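Local coordinates for 4,5-DOPA dioxygenase extradiol (Escherichia coli, PDB 2PW6), which opens the aromatic ring of L-DOPA between carbons 4 and 5 in vitro, giving an unstable seco-DOPA that rearranges to betalamic acid, at residues A[15-23]-A[120-130]; A[174-184]-A[259-267]. One frame throughout, in Å; residues are numbered along the deposited sequence.

Overall arrangement
Contacts 1 and 2, with centres about 16 Å apart, follow one another along the chain and meet beside the zinc site of this LigB-type dioxygenase. Contact 1 supplies H22, a ligand of the zinc of chain B together with H57 and H234. Contact 2 supplies H177, also a zinc-binding residue; here its ring holds a separate zinc through ND1, while its NE2 lies 4.2 Å from the chain B zinc. The two contacts are joined by probable hydrogen bonds, N174 ND2 to H22 O at 3.1 Å and G21 N with S267 OG at 3.3 Å. Both also reach the second subunit, whose D86 completes the zinc coordination and bonds H177.

Contact 1 (A[15-23]-A[120-130]); sequences MPALFLGHG and DHGSWGVLIKM. With ZN (zinc ion), chain C; ZN (zinc ion), chain B.
With chi1 at 72°, CG of H22 sits between its backbone N and carbonyl carbon, and this turns the imidazole over the first turn of helix 121-130. G122, which has no side chain, lays its CA over one face of the H22 ring, 3.8 Å from the centroid and 3.5 Å from CD2, in a CH-pi contact. NE2 of H22 stands 2.4 Å from the chain B zinc and ND1 is hydrogen-bonded to S172 OG; metal and serine together fix the rotation of the ring. H57, H234 and D86 of the second subunit complete that site. H121 ND1 binds the chain C zinc, shared with H121 of the second subunit.

D120 is the N-cap of the helix. Its OD2 accepts from S123 N at 2.8 Å, with the donor well above the carboxylate plane, and its OD1 takes S123 OG on the syn side at 2.9 Å. S172 OG also bonds S123 OG, so S172 ties the helix cap to the zinc ligand. OD1 of D120 pairs with S55 OG as well, and OD2 comes obliquely to CE1 of H22, the ring and carboxylate planes being 41° apart. A water bridges the segments, accepting from G23 N and donating to G122 O.

Away from the metal the contact becomes apolar. L20 CD2 meets V126 CG1 at 3.7 Å, and the extended side chain of M130, a selenomethionine, carries CE to within 3.2 Å of L18 CD2.

Strand 17-21 runs between strands 167-173 and 268-270 of the mixed sheet. L18 and L20 turn toward helix 121-130, and helix 33-44 adds L41 against L18 and W38 against V126; F19 instead packs on helix 236-243.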
loop_
_atom_site.group_PDB
_atom_site.type_symbol
_atom_site.label_atom_id
_atom_site.label_comp_id
_atom_site.label_asym_id
_atom_site.label_seq_id
_atom_site.Cartn_x
_atom_site.Cartn_y
_atom_site.Cartn_z
HETATM N N MSE A 15 -7.493 -20.269 22.151
HETATM C CA MSE A 15 -7.788 -19.441 20.981
HETATM C C MSE A 15 -7.339 -20.118 19.698
HETATM O O MSE A 15 -6.311 -20.803 19.690
HETATM C CB MSE A 15 -7.124 -18.077 21.108
HETATM C CG MSE A 15 -7.722 -17.183 22.181
HETATM SE SE MSE A 15 -9.562 -16.654 21.849
HETATM C CE MSE A 15 -9.457 -15.944 20.038
ATOM N N PRO A 16 -8.130 -19.958 18.617
ATOM C CA PRO A 16 -7.695 -20.419 17.291
ATOM C C PRO A 16 -6.636 -19.485 16.668
ATOM O O PRO A 16 -6.556 -18.309 17.026
ATOM C CB PRO A 16 -8.988 -20.377 16.471
ATOM C CG PRO A 16 -9.785 -19.254 17.107
ATOM C CD PRO A 16 -9.474 -19.337 18.581
ATOM N N ALA A 17 -5.814 -20.031 15.777
ATOM C CA ALA A 17 -4.986 -19.220 14.887
ATOM C C ALA A 17 -5.556 -19.230 13.449
ATOM O O ALA A 17 -6.115 -20.225 12.975
ATOM C CB ALA A 17 -3.528 -19.681 14.918
ATOM N N LEU A 18 -5.425 -18.098 12.776
ATOM C CA LEU A 18 -6.038 -17.873 11.486
ATOM C C LEU A 18 -5.054 -17.309 10.484
ATOM O O LEU A 18 -4.397 -16.300 10.759
ATOM C CB LEU A 18 -7.194 -16.897 11.628
ATOM C CG LEU A 18 -8.603 -17.459 11.797
ATOM C CD1 LEU A 18 -8.738 -18.365 13.000
ATOM C CD2 LEU A 18 -9.531 -16.277 11.937
ATOM N N PHE A 19 -4.943 -17.991 9.344
ATOM C CA PHE A 19 -4.275 -17.461 8.142
ATOM C C PHE A 19 -5.338 -17.063 7.143
ATOM O O PHE A 19 -6.147 -17.879 6.757
ATOM C CB PHE A 19 -3.336 -18.496 7.487
ATOM C CG PHE A 19 -2.784 -18.035 6.164
ATOM C CD1 PHE A 19 -1.790 -17.074 6.115
ATOM C CD2 PHE A 19 -3.324 -18.519 4.951
ATOM C CE1 PHE A 19 -1.299 -16.630 4.917
ATOM C CE2 PHE A 19 -2.847 -18.072 3.736
ATOM C CZ PHE A 19 -1.839 -17.142 3.707
ATOM N N LEU A 20 -5.355 -15.810 6.726
ATOM C CA LEU A 20 -6.324 -15.384 5.751
ATOM C C LEU A 20 -5.616 -14.984 4.457
ATOM O O LEU A 20 -4.633 -14.242 4.490
ATOM C CB LEU A 20 -7.191 -14.217 6.259
ATOM C CG LEU A 20 -8.182 -14.306 7.435
ATOM C CD1 LEU A 20 -8.810 -15.684 7.565
ATOM C CD2 LEU A 20 -7.496 -13.939 8.746
ATOM N N GLY A 21 -6.127 -15.495 3.330
ATOM C CA GLY A 21 -5.806 -14.990 2.012
ATOM C C GLY A 21 -6.518 -13.678 1.904
ATOM O O GLY A 21 -7.714 -13.599 2.139
ATOM N N HIS A 22 -5.810 -12.616 1.580
ATOM C CA HIS A 22 -6.399 -11.296 1.522
ATOM C C HIS A 22 -6.403 -10.673 0.141
ATOM O O HIS A 22 -5.756 -11.167 -0.745
ATOM C CB HIS A 22 -5.765 -10.363 2.556
ATOM C CG HIS A 22 -4.369 -9.927 2.232
ATOM N ND1 HIS A 22 -3.358 -9.956 3.152
ATOM C CD2 HIS A 22 -3.827 -9.420 1.110
ATOM C CE1 HIS A 22 -2.254 -9.506 2.613
ATOM N NE2 HIS A 22 -2.509 -9.173 1.371
ATOM N N GLY A 23 -7.132 -9.572 -0.019
ATOM C CA GLY A 23 -7.103 -8.791 -1.263
ATOM C C GLY A 23 -7.858 -7.477 -1.198
ATOM O O GLY A 23 -7.361 -6.443 -0.702
ATOM N N ASP A 120 -1.388 -2.750 5.555
ATOM C CA ASP A 120 -1.686 -2.961 4.122
ATOM C C ASP A 120 -3.205 -3.054 3.833
ATOM O O ASP A 120 -3.971 -3.473 4.697
ATOM C CB ASP A 120 -0.976 -4.220 3.627
ATOM C CG ASP A 120 -1.276 -5.409 4.455
ATOM O OD1 ASP A 120 -0.715 -5.556 5.555
ATOM O OD2 ASP A 120 -2.041 -6.259 4.005
ATOM N N HIS A 121 -3.629 -2.683 2.624
ATOM C CA HIS A 121 -5.047 -2.767 2.253
ATOM C C HIS A 121 -5.700 -4.116 2.517
ATOM O O HIS A 121 -6.859 -4.183 2.970
ATOM C CB HIS A 121 -5.278 -2.409 0.793
ATOM C CG HIS A 121 -5.779 -1.023 0.606
ATOM N ND1 HIS A 121 -4.984 -0.008 0.123
ATOM C CD2 HIS A 121 -6.993 -0.467 0.868
ATOM C CE1 HIS A 121 -5.697 1.109 0.058
ATOM N NE2 HIS A 121 -6.911 0.860 0.522
ATOM N N GLY A 122 -4.958 -5.175 2.215
ATOM C CA GLY A 122 -5.429 -6.536 2.405
ATOM C C GLY A 122 -5.678 -6.877 3.861
ATOM O O GLY A 122 -6.669 -7.532 4.176
ATOM N N SER A 123 -4.751 -6.469 4.737
ATOM C CA SER A 123 -4.837 -6.763 6.170
ATOM C C SER A 123 -5.944 -5.962 6.817
ATOM O O SER A 123 -6.735 -6.481 7.582
ATOM C CB SER A 123 -3.515 -6.447 6.875
ATOM O OG SER A 123 -2.601 -7.507 6.663
ATOM N N TRP A 124 -5.951 -4.679 6.489
ATOM C CA TRP A 124 -6.999 -3.746 6.851
ATOM C C TRP A 124 -8.382 -4.221 6.388
ATOM O O TRP A 124 -9.357 -4.040 7.094
ATOM C CB TRP A 124 -6.649 -2.388 6.259
ATOM C CG TRP A 124 -7.667 -1.332 6.479
ATOM C CD1 TRP A 124 -7.815 -0.549 7.588
ATOM C CD2 TRP A 124 -8.668 -0.918 5.559
ATOM N NE1 TRP A 124 -8.863 0.322 7.418
ATOM C CE2 TRP A 124 -9.410 0.113 6.183
ATOM C CE3 TRP A 124 -9.026 -1.332 4.266
ATOM C CZ2 TRP A 124 -10.481 0.753 5.556
ATOM C CZ3 TRP A 124 -10.097 -0.705 3.642
ATOM C CH2 TRP A 124 -10.818 0.335 4.293
ATOM N N GLY A 125 -8.433 -4.840 5.206
ATOM C CA GLY A 125 -9.634 -5.397 4.630
ATOM C C GLY A 125 -10.135 -6.570 5.439
ATOM O O GLY A 125 -11.354 -6.712 5.661
ATOM N N VAL A 126 -9.214 -7.420 5.888
ATOM C CA VAL A 126 -9.598 -8.534 6.770
ATOM C C VAL A 126 -10.063 -8.055 8.148
ATOM O O VAL A 126 -11.067 -8.534 8.659
ATOM C CB VAL A 126 -8.495 -9.588 6.928
ATOM C CG1 VAL A 126 -8.799 -10.524 8.110
ATOM C CG2 VAL A 126 -8.332 -10.392 5.626
ATOM N N LEU A 127 -9.338 -7.110 8.734
ATOM C CA LEU A 127 -9.638 -6.616 10.066
ATOM C C LEU A 127 -10.914 -5.752 10.135
ATOM O O LEU A 127 -11.678 -5.885 11.079
ATOM C CB LEU A 127 -8.431 -5.868 10.659
ATOM C CG LEU A 127 -7.187 -6.707 10.977
ATOM C CD1 LEU A 127 -6.052 -5.811 11.300
ATOM C CD2 LEU A 127 -7.403 -7.717 12.109
ATOM N N ILE A 128 -11.149 -4.877 9.155
ATOM C CA ILE A 128 -12.383 -4.040 9.155
ATOM C C ILE A 128 -13.664 -4.866 9.018
ATOM O O ILE A 128 -14.704 -4.469 9.540
ATOM C CB ILE A 128 -12.415 -2.897 8.083
ATOM C CG1 ILE A 128 -12.110 -3.433 6.669
ATOM C CG2 ILE A 128 -11.541 -1.724 8.502
ATOM C CD1 ILE A 128 -12.651 -2.544 5.489
ATOM N N LYS A 129 -13.571 -5.999 8.323
ATOM C CA LYS A 129 -14.666 -6.938 8.187
ATOM C C LYS A 129 -14.824 -7.817 9.418
ATOM O O LYS A 129 -15.954 -8.137 9.810
ATOM C CB LYS A 129 -14.453 -7.844 6.960
ATOM C CG LYS A 129 -14.642 -7.143 5.625
ATOM C CD LYS A 129 -16.039 -6.557 5.489
ATOM C CE LYS A 129 -16.077 -5.453 4.446
ATOM N NZ LYS A 129 -17.450 -5.301 3.859
HETATM N N MSE A 130 -13.693 -8.216 10.010
HETATM C CA MSE A 130 -13.664 -9.214 11.059
HETATM C C MSE A 130 -14.128 -8.605 12.376
HETATM O O MSE A 130 -15.050 -9.123 13.020
HETATM C CB MSE A 130 -12.264 -9.790 11.190
HETATM C CG MSE A 130 -12.202 -11.160 11.741
HETATM SE SE MSE A 130 -10.456 -12.023 11.467
HETATM C CE MSE A 130 -10.726 -13.418 12.759
HETATM ZN ZN ZN C . -2.799 -0.293 -1.095
HETATM ZN ZN ZN B . -0.744 -8.500 -0.109
HETATM O O HOH W 1 -8.411 -7.982 2.108
#

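Contact 2 (A[174-184]-A[259-267]); sequences NVVHNLRTVKW and EMGSLSMLS. With ZN (zinc ion), chain D.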
loop_
_atom_site.group_PDB
_atom_site.type_symbol
_atom_site.label_atom_id
_atom_site.label_comp_id
_atom_site.label_asym_id
_atom_site.label_seq_id
_atom_site.Cartn_x
_atom_site.Cartn_y
_atom_site.Cartn_z
ATOM N N ASN A 174 -1.051 -14.731 1.203
ATOM C CA ASN A 174 -1.574 -15.395 -0.036
ATOM C C ASN A 174 -0.591 -16.480 -0.423
ATOM O O ASN A 174 0.584 -16.181 -0.748
ATOM C CB ASN A 174 -1.718 -14.428 -1.254
ATOM C CG ASN A 174 -2.827 -13.366 -1.095
ATOM O OD1 ASN A 174 -2.535 -12.146 -1.078
ATOM N ND2 ASN A 174 -4.102 -13.804 -1.070
ATOM N N VAL A 175 -1.034 -17.736 -0.371
ATOM C CA VAL A 175 -0.182 -18.864 -0.708
ATOM C C VAL A 175 0.196 -18.939 -2.222
ATOM O O VAL A 175 1.214 -19.592 -2.590
ATOM C CB VAL A 175 -0.776 -20.197 -0.210
ATOM C CG1 VAL A 175 -1.138 -20.088 1.266
ATOM C CG2 VAL A 175 -2.009 -20.623 -1.061
ATOM N N VAL A 176 -0.566 -18.240 -3.070
ATOM C CA VAL A 176 -0.154 -17.970 -4.468
ATOM C C VAL A 176 -0.188 -16.487 -4.744
ATOM O O VAL A 176 -1.240 -15.828 -4.591
ATOM C CB VAL A 176 -1.046 -18.691 -5.593
ATOM C CG1 VAL A 176 -0.468 -18.414 -6.987
ATOM C CG2 VAL A 176 -1.184 -20.188 -5.344
ATOM N N HIS A 177 0.948 -15.950 -5.190
ATOM C CA HIS A 177 1.047 -14.517 -5.240
ATOM C C HIS A 177 2.100 -14.036 -6.201
ATOM O O HIS A 177 3.230 -13.703 -5.804
ATOM C CB HIS A 177 1.288 -13.930 -3.814
ATOM C CG HIS A 177 1.262 -12.432 -3.777
ATOM N ND1 HIS A 177 2.306 -11.656 -4.262
ATOM C CD2 HIS A 177 0.291 -11.572 -3.376
ATOM C CE1 HIS A 177 1.995 -10.378 -4.080
ATOM N NE2 HIS A 177 0.774 -10.302 -3.565
ATOM N N ASN A 178 1.710 -13.947 -7.463
ATOM C CA ASN A 178 2.592 -13.477 -8.516
ATOM C C ASN A 178 1.777 -12.456 -9.261
ATOM O O ASN A 178 0.828 -12.822 -9.945
ATOM C CB ASN A 178 3.044 -14.632 -9.427
ATOM C CG ASN A 178 4.180 -14.221 -10.384
ATOM O OD1 ASN A 178 4.217 -13.096 -10.836
ATOM N ND2 ASN A 178 5.125 -15.132 -10.643
ATOM N N LEU A 179 2.098 -11.170 -9.056
ATOM C CA LEU A 179 1.305 -10.058 -9.629
ATOM C C LEU A 179 1.660 -9.775 -11.087
ATOM O O LEU A 179 0.966 -9.044 -11.778
ATOM C CB LEU A 179 1.399 -8.786 -8.754
ATOM C CG LEU A 179 0.844 -9.001 -7.318
ATOM C CD1 LEU A 179 0.770 -7.732 -6.559
ATOM C CD2 LEU A 179 -0.524 -9.634 -7.340
ATOM N N ARG A 180 2.750 -10.376 -11.543
ATOM C CA ARG A 180 3.072 -10.388 -12.961
ATOM C C ARG A 180 2.170 -11.308 -13.785
ATOM O O ARG A 180 2.172 -11.204 -15.000
ATOM C CB ARG A 180 4.490 -10.855 -13.167
ATOM C CG ARG A 180 5.527 -10.020 -12.527
ATOM C CD ARG A 180 6.716 -10.916 -12.463
ATOM N NE ARG A 180 7.811 -10.310 -11.761
ATOM C CZ ARG A 180 8.768 -10.990 -11.148
ATOM N NH1 ARG A 180 8.769 -12.332 -11.142
ATOM N NH2 ARG A 180 9.724 -10.304 -10.536
ATOM N N THR A 181 1.461 -12.240 -13.138
ATOM C CA THR A 181 0.544 -13.129 -13.849
ATOM C C THR A 181 -0.905 -12.809 -13.574
ATOM O O THR A 181 -1.791 -13.501 -14.071
ATOM C CB THR A 181 0.735 -14.599 -13.476
ATOM O OG1 THR A 181 0.362 -14.790 -12.109
ATOM C CG2 THR A 181 2.175 -15.055 -13.706
ATOM N N VAL A 182 -1.163 -11.788 -12.756
ATOM C CA VAL A 182 -2.534 -11.514 -12.330
ATOM C C VAL A 182 -3.322 -10.926 -13.499
ATOM O O VAL A 182 -2.835 -10.040 -14.196
ATOM C CB VAL A 182 -2.590 -10.654 -11.021
ATOM C CG1 VAL A 182 -3.914 -9.987 -10.858
ATOM C CG2 VAL A 182 -2.339 -11.553 -9.808
ATOM N N LYS A 183 -4.517 -11.465 -13.736
ATOM C CA LYS A 183 -5.377 -10.941 -14.793
ATOM C C LYS A 183 -6.495 -10.103 -14.191
ATOM O O LYS A 183 -7.553 -10.613 -13.814
ATOM C CB LYS A 183 -5.849 -12.007 -15.812
ATOM C CG LYS A 183 -6.458 -13.266 -15.261
ATOM C CD LYS A 183 -6.518 -14.336 -16.355
ATOM C CE LYS A 183 -7.381 -15.534 -15.955
ATOM N NZ LYS A 183 -7.272 -16.615 -16.986
ATOM N N TRP A 184 -6.203 -8.801 -14.122
ATOM C CA TRP A 184 -7.002 -7.810 -13.411
ATOM C C TRP A 184 -8.412 -7.645 -13.989
ATOM O O TRP A 184 -9.332 -7.314 -13.233
ATOM C CB TRP A 184 -6.281 -6.452 -13.344
ATOM C CG TRP A 184 -4.838 -6.492 -12.851
ATOM C CD1 TRP A 184 -3.703 -6.479 -13.627
ATOM C CD2 TRP A 184 -4.380 -6.522 -11.486
ATOM N NE1 TRP A 184 -2.575 -6.508 -12.834
ATOM C CE2 TRP A 184 -2.957 -6.535 -11.519
ATOM C CE3 TRP A 184 -5.028 -6.539 -10.237
ATOM C CZ2 TRP A 184 -2.174 -6.571 -10.350
ATOM C CZ3 TRP A 184 -4.255 -6.574 -9.081
ATOM C CH2 TRP A 184 -2.838 -6.588 -9.149
ATOM N N GLU A 259 -8.536 -16.074 -7.255
ATOM C CA GLU A 259 -9.024 -14.943 -8.038
ATOM C C GLU A 259 -7.997 -14.443 -9.053
ATOM O O GLU A 259 -6.797 -14.578 -8.857
ATOM C CB GLU A 259 -9.429 -13.779 -7.123
ATOM C CG GLU A 259 -10.526 -14.103 -6.166
ATOM C CD GLU A 259 -11.844 -14.326 -6.865
ATOM O OE1 GLU A 259 -12.146 -13.615 -7.845
ATOM O OE2 GLU A 259 -12.589 -15.215 -6.422
HETATM N N MSE A 260 -8.498 -13.845 -10.124
HETATM C CA MSE A 260 -7.681 -13.266 -11.191
HETATM C C MSE A 260 -6.573 -14.178 -11.708
HETATM O O MSE A 260 -5.485 -13.705 -12.030
HETATM C CB MSE A 260 -7.126 -11.920 -10.749
HETATM C CG MSE A 260 -8.232 -10.917 -10.413
HETATM SE SE MSE A 260 -7.554 -9.259 -9.638
HETATM C CE MSE A 260 -7.147 -9.924 -7.856
ATOM N N GLY A 261 -6.867 -15.481 -11.761
ATOM C CA GLY A 261 -5.953 -16.482 -12.274
ATOM C C GLY A 261 -4.884 -16.970 -11.309
ATOM O O GLY A 261 -4.590 -18.162 -11.272
ATOM N N SER A 262 -4.276 -16.072 -10.536
ATOM C CA SER A 262 -3.239 -16.544 -9.604
ATOM C C SER A 262 -3.259 -16.000 -8.163
ATOM O O SER A 262 -2.442 -16.409 -7.369
ATOM C CB SER A 262 -1.837 -16.393 -10.213
ATOM O OG SER A 262 -1.672 -15.069 -10.619
ATOM N N LEU A 263 -4.178 -15.109 -7.815
ATOM C CA LEU A 263 -4.289 -14.690 -6.417
ATOM C C LEU A 263 -5.015 -15.734 -5.570
ATOM O O LEU A 263 -6.244 -15.775 -5.556
ATOM C CB LEU A 263 -4.962 -13.324 -6.311
ATOM C CG LEU A 263 -4.826 -12.541 -4.997
ATOM C CD1 LEU A 263 -3.337 -12.265 -4.583
ATOM C CD2 LEU A 263 -5.541 -11.248 -5.168
ATOM N N SER A 264 -4.271 -16.572 -4.846
ATOM C CA SER A 264 -4.959 -17.542 -3.980
ATOM C C SER A 264 -5.521 -16.976 -2.654
ATOM O O SER A 264 -4.863 -16.206 -1.936
ATOM C CB SER A 264 -4.164 -18.810 -3.736
ATOM O OG SER A 264 -4.934 -19.668 -2.904
HETATM N N MSE A 265 -6.763 -17.366 -2.378
HETATM C CA MSE A 265 -7.554 -16.777 -1.303
HETATM C C MSE A 265 -7.756 -17.806 -0.208
HETATM O O MSE A 265 -8.564 -17.619 0.705
HETATM C CB MSE A 265 -8.911 -16.268 -1.822
HETATM C CG MSE A 265 -8.913 -15.014 -2.691
HETATM SE SE MSE A 265 -7.913 -13.409 -2.082
HETATM C CE MSE A 265 -9.225 -12.022 -2.390
ATOM N N LEU A 266 -7.013 -18.899 -0.311
ATOM C CA LEU A 266 -6.998 -19.937 0.683
ATOM C C LEU A 266 -6.750 -19.428 2.117
ATOM O O LEU A 266 -5.626 -19.011 2.458
ATOM C CB LEU A 266 -5.937 -20.970 0.328
ATOM C CG LEU A 266 -5.837 -22.153 1.286
ATOM C CD1 LEU A 266 -7.145 -22.959 1.322
ATOM C CD2 LEU A 266 -4.734 -23.017 0.848
ATOM N N SER A 267 -7.811 -19.492 2.928
ATOM C CA SER A 267 -7.766 -19.249 4.365
ATOM C C SER A 267 -7.723 -20.534 5.209
ATOM O O SER A 267 -8.276 -21.571 4.821
ATOM C CB SER A 267 -8.933 -18.377 4.744
ATOM O OG SER A 267 -8.874 -17.190 3.962
HETATM ZN ZN ZN D . 4.246 -11.872 -4.880
HETATM O O HOH W 2 -3.862 -17.649 0.589
#
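At the W184 indole the selenium of M260, a selenomethionine, approaches obliquely, 3.8 Å from CE3, in a Met-aromatic contact: CG of M260 lies anti to the carbonyl carbon (chi1 -60°) and the chain runs extended to SE. V182 CG1 lies over the centre of one indole face and touches M260 CB. On the H177 imidazole, L179 CD2 sits over one face toward the rim, L263 CD1 comes obliquely to CD2 at 3.9 Å, and the ring stacks with that of H234. H177 ND1 and O, at 2.0 and 2.3 Å, both hold the chain D zinc, while NE2 bonds D86 of the second subunit.

K183 N donates almost straight (177°) to M260 O at 3.0 Å, and S264 N donates to V176 O at 3.1 Å. N174 ND2 adds a bond to S264 O at 2.7 Å, and a water links V175 N with S264 O and L266 O. T181 OG1 and S262 OG also pair, at a doubtfully short separation.

S262 and L263 form a classic beta bulge opposite E259 in the small hairpin of strands 258-259 and 263-264. The loop leaving strand 167-173 runs along this hairpin, with helix 192-202 packing against V175, T181 and L266.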